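Local coordinates for protein inactive glucansucrase (Lactobacillus reuteri, PDB 5JBD) that belongs to glycosyl hydrolase family 70, large multidomain proteins built around a TIM barrel, and is modelled in an inactive form with a calcium ion bound, at residues 37-42 / 60-65; 97-102 / 157-162; 454-459 / 501-506. All blocks are in the same frame, centred on the assembly; numbering follows the deposited sequence.

Contact 1: 37-42 / 60-65; sequences MAFAQD and RPYGTS
The guanidinium of R60 lies flat on the ring of F39 in a stacked cation-pi pair. CZ of R60 sits 3.6 Å from the F39 ring centroid, directly over one face, and the two planes diverge by only 8°. NH1 covers the CD2-CE2 side of the ring, with NH1 3.5 Å from F39 CE2, while NH2 covers the CE1 side. In both residues CG is anti to the backbone N (chi1 173° in F39, -179° in R60); the side chains leave their backbones side by side and point the same way, and the extended R60 chain runs over F39 CB before the flat groups meet. The backbones are tied by a single beta bridge between A38 and P61. Y62 N donates to M37 O at 2.8 Å, and F39 N donates to R60 O at the same 2.8 Å. CA of P61 adds a CA-H...O contact, 3.4 Å from M37 O. Packing is looser around Y62, where CD2 is 4.0 Å from F39 CD1 and CB is 4.2 Å from M37 CG; M37 and F39 are solvent-exposed residues, and the ring of W34 meets that of Y62. The bridge joins an N-terminal loop to the approach of strand 63-64, and A38 also bonds through its backbone to I881 near the C-terminus, so early and late parts of the chain meet here. F39 covers one face of the guanidinium, and NE hydrogen-bonds T74 OG1; the positive charge is probably stabilised in part by the ring's pi electrons.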
loop_
_atom_site.group_PDB
_atom_site.type_symbol
_atom_site.label_atom_id
_atom_site.label_comp_id
_atom_site.label_asym_id
_atom_site.label_seq_id
_atom_site.Cartn_x
_atom_site.Cartn_y
_atom_site.Cartn_z
ATOM N N MET A 37 -3.721 -37.858 30.181
ATOM C CA MET A 37 -4.997 -37.466 29.562
ATOM C C MET A 37 -5.352 -36.014 29.864
ATOM O O MET A 37 -4.971 -35.480 30.919
ATOM C CB MET A 37 -6.147 -38.385 30.028
ATOM C CG MET A 37 -6.641 -38.142 31.447
ATOM S SD MET A 37 -7.990 -39.251 31.934
ATOM C CE MET A 37 -9.370 -38.401 31.164
ATOM N N ALA A 38 -6.096 -35.386 28.955
ATOM C CA ALA A 38 -6.587 -34.030 29.181
ATOM C C ALA A 38 -7.367 -33.981 30.478
ATOM O O ALA A 38 -8.064 -34.944 30.823
ATOM C CB ALA A 38 -7.458 -33.551 28.021
ATOM N N PHE A 39 -7.220 -32.888 31.223
ATOM C CA PHE A 39 -7.935 -32.733 32.495
ATOM C C PHE A 39 -9.450 -32.741 32.249
ATOM O O PHE A 39 -10.198 -33.316 33.022
ATOM C CB PHE A 39 -7.505 -31.446 33.214
ATOM C CG PHE A 39 -8.315 -31.133 34.443
ATOM C CD1 PHE A 39 -8.069 -31.796 35.636
ATOM C CD2 PHE A 39 -9.326 -30.172 34.406
ATOM C CE1 PHE A 39 -8.815 -31.513 36.773
ATOM C CE2 PHE A 39 -10.076 -29.889 35.532
ATOM C CZ PHE A 39 -9.816 -30.554 36.721
ATOM N N ALA A 40 -9.868 -32.088 31.172
ATOM C CA ALA A 40 -11.269 -32.014 30.752
ATOM C C ALA A 40 -11.333 -31.877 29.232
ATOM O O ALA A 40 -10.404 -31.352 28.615
ATOM C CB ALA A 40 -11.966 -30.834 31.420
ATOM N N GLN A 41 -12.429 -32.331 28.633
ATOM C CA GLN A 41 -12.606 -32.246 27.191
ATOM C C GLN A 41 -13.379 -30.986 26.793
ATOM O O GLN A 41 -14.478 -31.046 26.234
ATOM C CB GLN A 41 -13.285 -33.508 26.662
ATOM C CG GLN A 41 -12.488 -34.777 26.924
ATOM C CD GLN A 41 -12.870 -35.911 25.983
ATOM O OE1 GLN A 41 -13.979 -35.935 25.430
ATOM N NE2 GLN A 41 -11.943 -36.849 25.782
ATOM N N ASP A 42 -12.767 -29.837 27.048
ATOM C CA ASP A 42 -13.320 -28.540 26.629
ATOM C C ASP A 42 -12.211 -27.481 26.627
ATOM O O ASP A 42 -11.063 -27.770 26.968
ATOM C CB ASP A 42 -14.506 -28.134 27.532
ATOM C CG ASP A 42 -14.126 -28.036 29.011
ATOM O OD1 ASP A 42 -13.111 -27.399 29.335
ATOM O OD2 ASP A 42 -14.865 -28.578 29.858
ATOM N N ARG A 60 -3.911 -28.773 29.378
ATOM C CA ARG A 60 -3.732 -29.101 30.788
ATOM C C ARG A 60 -3.918 -30.600 30.961
ATOM O O ARG A 60 -5.051 -31.084 30.875
ATOM C CB ARG A 60 -4.751 -28.346 31.642
ATOM C CG ARG A 60 -4.621 -28.618 33.139
ATOM C CD ARG A 60 -5.756 -27.992 33.923
ATOM N NE ARG A 60 -5.788 -28.468 35.306
ATOM C CZ ARG A 60 -6.718 -28.126 36.197
ATOM N NH1 ARG A 60 -7.722 -27.303 35.862
ATOM N NH2 ARG A 60 -6.655 -28.621 37.433
ATOM N N PRO A 61 -2.819 -31.351 31.195
ATOM C CA PRO A 61 -3.013 -32.774 31.527
ATOM C C PRO A 61 -3.592 -32.911 32.920
ATOM O O PRO A 61 -3.553 -31.948 33.697
ATOM C CB PRO A 61 -1.591 -33.350 31.492
ATOM C CG PRO A 61 -0.710 -32.186 31.818
ATOM C CD PRO A 61 -1.391 -30.976 31.233
ATOM N N TYR A 62 -4.133 -34.086 33.236
ATOM C CA TYR A 62 -4.658 -34.334 34.586
ATOM C C TYR A 62 -3.530 -34.248 35.621
ATOM O O TYR A 62 -3.686 -33.617 36.663
ATOM C CB TYR A 62 -5.393 -35.680 34.645
ATOM C CG TYR A 62 -6.018 -35.988 36.002
ATOM C CD1 TYR A 62 -5.280 -36.631 36.984
ATOM C CD2 TYR A 62 -7.344 -35.637 36.298
ATOM C CE1 TYR A 62 -5.826 -36.929 38.223
ATOM C CE2 TYR A 62 -7.902 -35.933 37.544
ATOM C CZ TYR A 62 -7.135 -36.578 38.502
ATOM O OH TYR A 62 -7.635 -36.895 39.751
ATOM N N GLY A 63 -2.396 -34.878 35.332
ATOM C CA GLY A 63 -1.230 -34.815 36.215
ATOM C C GLY A 63 0.085 -34.935 35.468
ATOM O O GLY A 63 0.088 -35.177 34.262
ATOM N N THR A 64 1.187 -34.766 36.203
ATOM C CA THR A 64 2.546 -34.856 35.675
ATOM C C THR A 64 3.493 -35.515 36.681
ATOM O O THR A 64 3.184 -35.633 37.874
ATOM C CB THR A 64 3.124 -33.460 35.326
ATOM O OG1 THR A 64 3.318 -32.703 36.526
ATOM C CG2 THR A 64 2.223 -32.710 34.408
ATOM N N SER A 65 4.649 -35.955 36.191
ATOM C CA SER A 65 5.632 -36.643 37.028
ATOM C C SER A 65 7.055 -36.357 36.581
ATOM O O SER A 65 7.329 -36.254 35.392
ATOM C CB SER A 65 5.400 -38.160 36.990
ATOM O OG SER A 65 6.349 -38.856 37.780
#

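Contact 2: 97-102 / 157-162; sequences IKYFVN and INSFAA
Y99 and F160 each hold CG anti to the backbone N (chi1 -175° and 170°), and their side chains slide past each other in opposite directions. The Y99 ring lies over the backbone of F160: CA of F160 stands 4.0 Å from the Y99 ring centroid, over the face, in a CH-pi contact. CB of F160 lies over the same ring, nearer CD1 and CE1. In return, the F160 ring reaches back to the root of Y99, with CD1 of F160 3.6 Å from CB of Y99; the two rings are oblique to one another. At the far end of the tyrosine, OH comes to 3.2 Å from CB of S159, whose own hydroxyl is bonded to N155 O within its helix. The second aromatic, F100, meets CD1 of I157 at 3.8 Å through its CZ, and its CE1 is 4.2 Å from F160 CB. F160 CB thus touches both the face of Y99 and the edge of F100. The local axes approach to 10.6 Å with their directions 134° apart, a spacing filled by these bulky rings. F96, one turn before F100 on helix 90-101, meets the F160 ring edge-to-face, while L136 and I140 of helix 126-147 pack on F100 and V117 of helix 114-117 closes over I97 and V101, placing the pair within an all-helical bundle.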
loop_
_atom_site.group_PDB
_atom_site.type_symbol
_atom_site.label_atom_id
_atom_site.label_comp_id
_atom_site.label_asym_id
_atom_site.label_seq_id
_atom_site.Cartn_x
_atom_site.Cartn_y
_atom_site.Cartn_z
ATOM N N ILE A 97 12.637 -35.727 20.128
ATOM C CA ILE A 97 13.480 -36.395 21.128
ATOM C C ILE A 97 14.947 -35.981 20.967
ATOM O O ILE A 97 15.584 -35.544 21.936
ATOM C CB ILE A 97 13.299 -37.942 21.081
ATOM C CG1 ILE A 97 11.877 -38.320 21.535
ATOM C CG2 ILE A 97 14.325 -38.654 21.967
ATOM C CD1 ILE A 97 11.433 -39.722 21.153
ATOM N N LYS A 98 15.455 -36.106 19.743
ATOM C CA LYS A 98 16.812 -35.669 19.377
ATOM C C LYS A 98 17.090 -34.210 19.724
ATOM O O LYS A 98 18.106 -33.900 20.339
ATOM C CB LYS A 98 17.053 -35.845 17.869
ATOM C CG LYS A 98 17.336 -37.269 17.415
ATOM C CD LYS A 98 17.915 -37.309 15.986
ATOM C CE LYS A 98 19.385 -36.982 15.768
ATOM N NZ LYS A 98 19.964 -37.671 14.573
ATOM N N TYR A 99 16.183 -33.328 19.309
ATOM C CA TYR A 99 16.337 -31.890 19.534
ATOM C C TYR A 99 16.411 -31.558 21.031
ATOM O O TYR A 99 17.357 -30.884 21.483
ATOM C CB TYR A 99 15.213 -31.094 18.854
ATOM C CG TYR A 99 15.413 -29.593 18.972
ATOM C CD1 TYR A 99 14.963 -28.897 20.095
ATOM C CD2 TYR A 99 16.100 -28.883 18.003
ATOM C CE1 TYR A 99 15.178 -27.536 20.242
ATOM C CE2 TYR A 99 16.302 -27.510 18.128
ATOM C CZ TYR A 99 15.850 -26.848 19.251
ATOM O OH TYR A 99 16.053 -25.497 19.399
ATOM N N PHE A 100 15.455 -32.066 21.807
ATOM C CA PHE A 100 15.444 -31.788 23.245
ATOM C C PHE A 100 16.656 -32.334 23.985
ATOM O O PHE A 100 17.284 -31.614 24.764
ATOM C CB PHE A 100 14.118 -32.204 23.891
ATOM C CG PHE A 100 13.110 -31.090 23.889
ATOM C CD1 PHE A 100 12.635 -30.595 22.695
ATOM C CD2 PHE A 100 12.701 -30.486 25.070
ATOM C CE1 PHE A 100 11.736 -29.540 22.669
ATOM C CE2 PHE A 100 11.804 -29.432 25.052
ATOM C CZ PHE A 100 11.318 -28.960 23.849
ATOM N N VAL A 101 17.038 -33.576 23.700
ATOM C CA VAL A 101 18.216 -34.168 24.356
ATOM C C VAL A 101 19.488 -33.347 24.028
ATOM O O VAL A 101 20.357 -33.203 24.891
ATOM C CB VAL A 101 18.359 -35.680 24.029
ATOM C CG1 VAL A 101 19.697 -36.235 24.497
ATOM C CG2 VAL A 101 17.224 -36.469 24.673
ATOM N N ASN A 102 19.557 -32.770 22.824
ATOM C CA ASN A 102 20.683 -31.906 22.417
ATOM C C ASN A 102 20.587 -30.420 22.828
ATOM O O ASN A 102 21.524 -29.661 22.573
ATOM C CB ASN A 102 20.924 -32.013 20.900
ATOM C CG ASN A 102 21.791 -33.203 20.534
ATOM O OD1 ASN A 102 23.017 -33.144 20.649
ATOM N ND2 ASN A 102 21.160 -34.295 20.100
ATOM N N ILE A 157 10.260 -25.212 22.691
ATOM C CA ILE A 157 9.210 -25.698 21.781
ATOM C C ILE A 157 9.127 -24.843 20.508
ATOM O O ILE A 157 9.042 -25.383 19.408
ATOM C CB ILE A 157 7.829 -25.749 22.485
ATOM C CG1 ILE A 157 7.807 -26.864 23.542
ATOM C CG2 ILE A 157 6.686 -25.933 21.484
ATOM C CD1 ILE A 157 7.671 -28.275 22.993
ATOM N N ASN A 158 9.135 -23.520 20.669
ATOM C CA ASN A 158 9.118 -22.597 19.522
ATOM C C ASN A 158 10.365 -22.771 18.645
ATOM O O ASN A 158 10.254 -22.820 17.426
ATOM C CB ASN A 158 8.986 -21.139 19.975
ATOM C CG ASN A 158 7.636 -20.836 20.612
ATOM O OD1 ASN A 158 6.632 -21.486 20.327
ATOM N ND2 ASN A 158 7.619 -19.856 21.514
ATOM N N SER A 159 11.533 -22.913 19.270
ATOM C CA SER A 159 12.774 -23.180 18.530
ATOM C C SER A 159 12.734 -24.527 17.803
ATOM O O SER A 159 13.103 -24.603 16.629
ATOM C CB SER A 159 13.983 -23.107 19.456
ATOM O OG SER A 159 14.033 -21.840 20.076
ATOM N N PHE A 160 12.257 -25.578 18.474
ATOM C CA PHE A 160 12.079 -26.876 17.806
ATOM C C PHE A 160 11.133 -26.797 16.624
ATOM O O PHE A 160 11.467 -27.272 15.530
ATOM C CB PHE A 160 11.565 -27.967 18.753
ATOM C CG PHE A 160 11.153 -29.228 18.032
ATOM C CD1 PHE A 160 12.107 -30.020 17.404
ATOM C CD2 PHE A 160 9.814 -29.603 17.943
ATOM C CE1 PHE A 160 11.744 -31.173 16.718
ATOM C CE2 PHE A 160 9.442 -30.759 17.267
ATOM C CZ PHE A 160 10.408 -31.546 16.652
ATOM N N ALA A 161 9.967 -26.184 16.833
ATOM C CA ALA A 161 8.942 -26.121 15.779
ATOM C C ALA A 161 9.459 -25.445 14.520
ATOM O O ALA A 161 9.180 -25.902 13.420
ATOM C CB ALA A 161 7.700 -25.413 16.272
ATOM N N ALA A 162 10.269 -24.404 14.697
ATOM C CA ALA A 162 10.911 -23.682 13.571
ATOM C C ALA A 162 11.840 -24.543 12.701
ATOM O O ALA A 162 12.106 -24.179 11.563
ATOM C CB ALA A 162 11.660 -22.457 14.085
#

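Contact 3: 454-459 / 501-506; sequences LSNKDT and QTMTKL
Q501 reaches across to the turn at N456-K457 and grips it with both ends of its amide. Its CB packs on CB of K457 at 4.0 Å. CG is anti to the backbone N (chi1 -179°), and the chain beyond it is extended, carrying CD to 3.8 Å from K457 N. OE1 then accepts the K457 backbone N-H at 2.8 Å; the donor stands above the carbonyl plane, 40° out of it, and K457 CB lies 3.3 Å from the same OE1. Because that N-H can only donate, it fixes which end of the buried amide is oxygen. NE2, the other branch, donates to OD1 of N456 at 3.1 Å along an almost straight line (172°). That bond lies in the plane of the Q501 amide, and the N456 amide is steeply inclined to it. S513 OG, on strand 510-515, is a second hydrogen-bond partner of NE2. The contact bridges two domains of the family fold: helix 446-455 leads through this turn into strand 460-464 of the parallel beta/alpha barrel, whereas strand 501-505, which follows helix 483-496, belongs to an antiparallel sheet. K457 itself turns its end away from Q501, and its NZ forms a salt bridge with D458 OD2 at 3.0 Å, met from above the carboxylate plane, and a hydrogen bond to T378 O. R515 packs against both K457 and Q501, and its NH1 bonds S455 O.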
loop_
_atom_site.group_PDB
_atom_site.type_symbol
_atom_site.label_atom_id
_atom_site.label_comp_id
_atom_site.label_asym_id
_atom_site.label_seq_id
_atom_site.Cartn_x
_atom_site.Cartn_y
_atom_site.Cartn_z
ATOM N N LEU A 454 4.640 20.043 -14.421
ATOM C CA LEU A 454 3.914 21.213 -13.936
ATOM C C LEU A 454 3.431 22.169 -15.027
ATOM O O LEU A 454 2.641 23.071 -14.739
ATOM C CB LEU A 454 4.758 21.949 -12.899
ATOM C CG LEU A 454 5.008 21.120 -11.614
ATOM C CD1 LEU A 454 6.071 21.777 -10.747
ATOM C CD2 LEU A 454 3.731 20.920 -10.806
ATOM N N SER A 455 3.922 22.011 -16.251
ATOM C CA SER A 455 3.460 22.811 -17.396
ATOM C C SER A 455 2.480 22.044 -18.287
ATOM O O SER A 455 1.845 22.652 -19.147
ATOM C CB SER A 455 4.654 23.320 -18.220
ATOM O OG SER A 455 5.449 22.255 -18.723
ATOM N N ASN A 456 2.349 20.727 -18.093
ATOM C CA ASN A 456 1.448 19.916 -18.930
ATOM C C ASN A 456 -0.039 20.297 -18.772
ATOM O O ASN A 456 -0.523 20.496 -17.655
ATOM C CB ASN A 456 1.620 18.414 -18.626
ATOM C CG ASN A 456 2.712 17.751 -19.457
ATOM O OD1 ASN A 456 3.277 18.329 -20.395
ATOM N ND2 ASN A 456 2.977 16.494 -19.143
ATOM N N LYS A 457 -0.751 20.366 -19.904
ATOM C CA LYS A 457 -2.199 20.568 -19.938
ATOM C C LYS A 457 -2.901 19.224 -19.719
ATOM O O LYS A 457 -2.311 18.161 -19.955
ATOM C CB LYS A 457 -2.586 21.110 -21.334
ATOM C CG LYS A 457 -4.023 21.567 -21.509
ATOM C CD LYS A 457 -4.221 22.177 -22.897
ATOM C CE LYS A 457 -5.640 22.685 -23.116
ATOM N NZ LYS A 457 -6.629 21.595 -22.968
ATOM N N ASP A 458 -4.184 19.273 -19.366
ATOM C CA ASP A 458 -4.999 18.079 -19.224
ATOM C C ASP A 458 -4.394 17.077 -18.232
ATOM O O ASP A 458 -4.176 15.900 -18.552
ATOM C CB ASP A 458 -5.313 17.451 -20.593
ATOM C CG ASP A 458 -6.352 18.258 -21.371
ATOM O OD1 ASP A 458 -7.445 18.508 -20.832
ATOM O OD2 ASP A 458 -6.058 18.644 -22.516
ATOM N N THR A 459 -4.100 17.589 -17.043
ATOM C CA THR A 459 -3.725 16.765 -15.909
ATOM C C THR A 459 -3.820 17.523 -14.589
ATOM O O THR A 459 -3.731 18.745 -14.561
ATOM C CB THR A 459 -2.272 16.182 -16.061
ATOM O OG1 THR A 459 -2.063 15.147 -15.091
ATOM C CG2 THR A 459 -1.222 17.252 -15.895
ATOM N N GLN A 501 -1.634 23.934 -25.434
ATOM C CA GLN A 501 -0.269 23.447 -25.308
ATOM C C GLN A 501 0.210 22.900 -26.639
ATOM O O GLN A 501 -0.521 22.161 -27.311
ATOM C CB GLN A 501 -0.162 22.323 -24.272
ATOM C CG GLN A 501 1.265 21.796 -24.100
ATOM C CD GLN A 501 1.394 20.793 -22.972
ATOM O OE1 GLN A 501 0.395 20.290 -22.468
ATOM N NE2 GLN A 501 2.624 20.503 -22.563
ATOM N N THR A 502 1.454 23.228 -26.974
ATOM C CA THR A 502 2.151 22.665 -28.127
ATOM C C THR A 502 3.535 22.212 -27.686
ATOM O O THR A 502 4.268 22.967 -27.053
ATOM C CB THR A 502 2.277 23.709 -29.267
ATOM O OG1 THR A 502 0.974 24.193 -29.622
ATOM C CG2 THR A 502 2.955 23.111 -30.516
ATOM N N MET A 503 3.872 20.968 -27.992
ATOM C CA MET A 503 5.196 20.423 -27.728
ATOM C C MET A 503 5.846 20.111 -29.065
ATOM O O MET A 503 5.293 19.349 -29.865
ATOM C CB MET A 503 5.120 19.144 -26.918
ATOM C CG MET A 503 4.573 19.310 -25.513
ATOM S SD MET A 503 4.660 17.782 -24.541
ATOM C CE MET A 503 6.398 17.698 -24.174
ATOM N N THR A 504 7.039 20.648 -29.268
ATOM C CA THR A 504 7.710 20.634 -30.567
ATOM C C THR A 504 9.197 20.303 -30.405
ATOM O O THR A 504 9.865 20.928 -29.592
ATOM C CB THR A 504 7.568 22.028 -31.191
ATOM O OG1 THR A 504 6.182 22.345 -31.346
ATOM C CG2 THR A 504 8.230 22.110 -32.551
ATOM N N LYS A 505 9.699 19.319 -31.152
ATOM C CA LYS A 505 11.134 19.016 -31.148
ATOM C C LYS A 505 11.898 20.094 -31.909
ATOM O O LYS A 505 11.538 20.426 -33.047
ATOM C CB LYS A 505 11.433 17.658 -31.771
ATOM C CG LYS A 505 11.030 16.484 -30.897
ATOM C CD LYS A 505 11.316 15.169 -31.600
ATOM C CE LYS A 505 12.802 14.881 -31.677
ATOM N NZ LYS A 505 13.092 13.516 -32.189
ATOM N N LEU A 506 12.919 20.645 -31.262
ATOM C CA LEU A 506 13.792 21.672 -31.849
ATOM C C LEU A 506 15.018 21.058 -32.517
ATOM O O LEU A 506 15.563 21.621 -33.454
ATOM C CB LEU A 506 14.211 22.692 -30.786
ATOM C CG LEU A 506 13.057 23.427 -30.094
ATOM C CD1 LEU A 506 13.591 24.215 -28.908
ATOM C CD2 LEU A 506 12.266 24.330 -31.045
#

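Overall arrangement
Contacts 1 and 2 are neighbours at one end of the elongated chain: their centres are 23 Å apart and their nearest atoms about 13 Å apart. Helix 126-147 touches both: E141 and Y138 meet T64 and S65 of segment 60-65, and L136 and I140 meet F100 of contact 2. Contact 3 lies on the other side of the chain's centre, 78 Å from contact 1 and 67 Å from contact 2, centre to centre, where the barrel meets the antiparallel sheet. The three follow one another along the sequence without overlap. None contributes a ligand to the calcium ion, which is bound by E237, D243, N287 and N751.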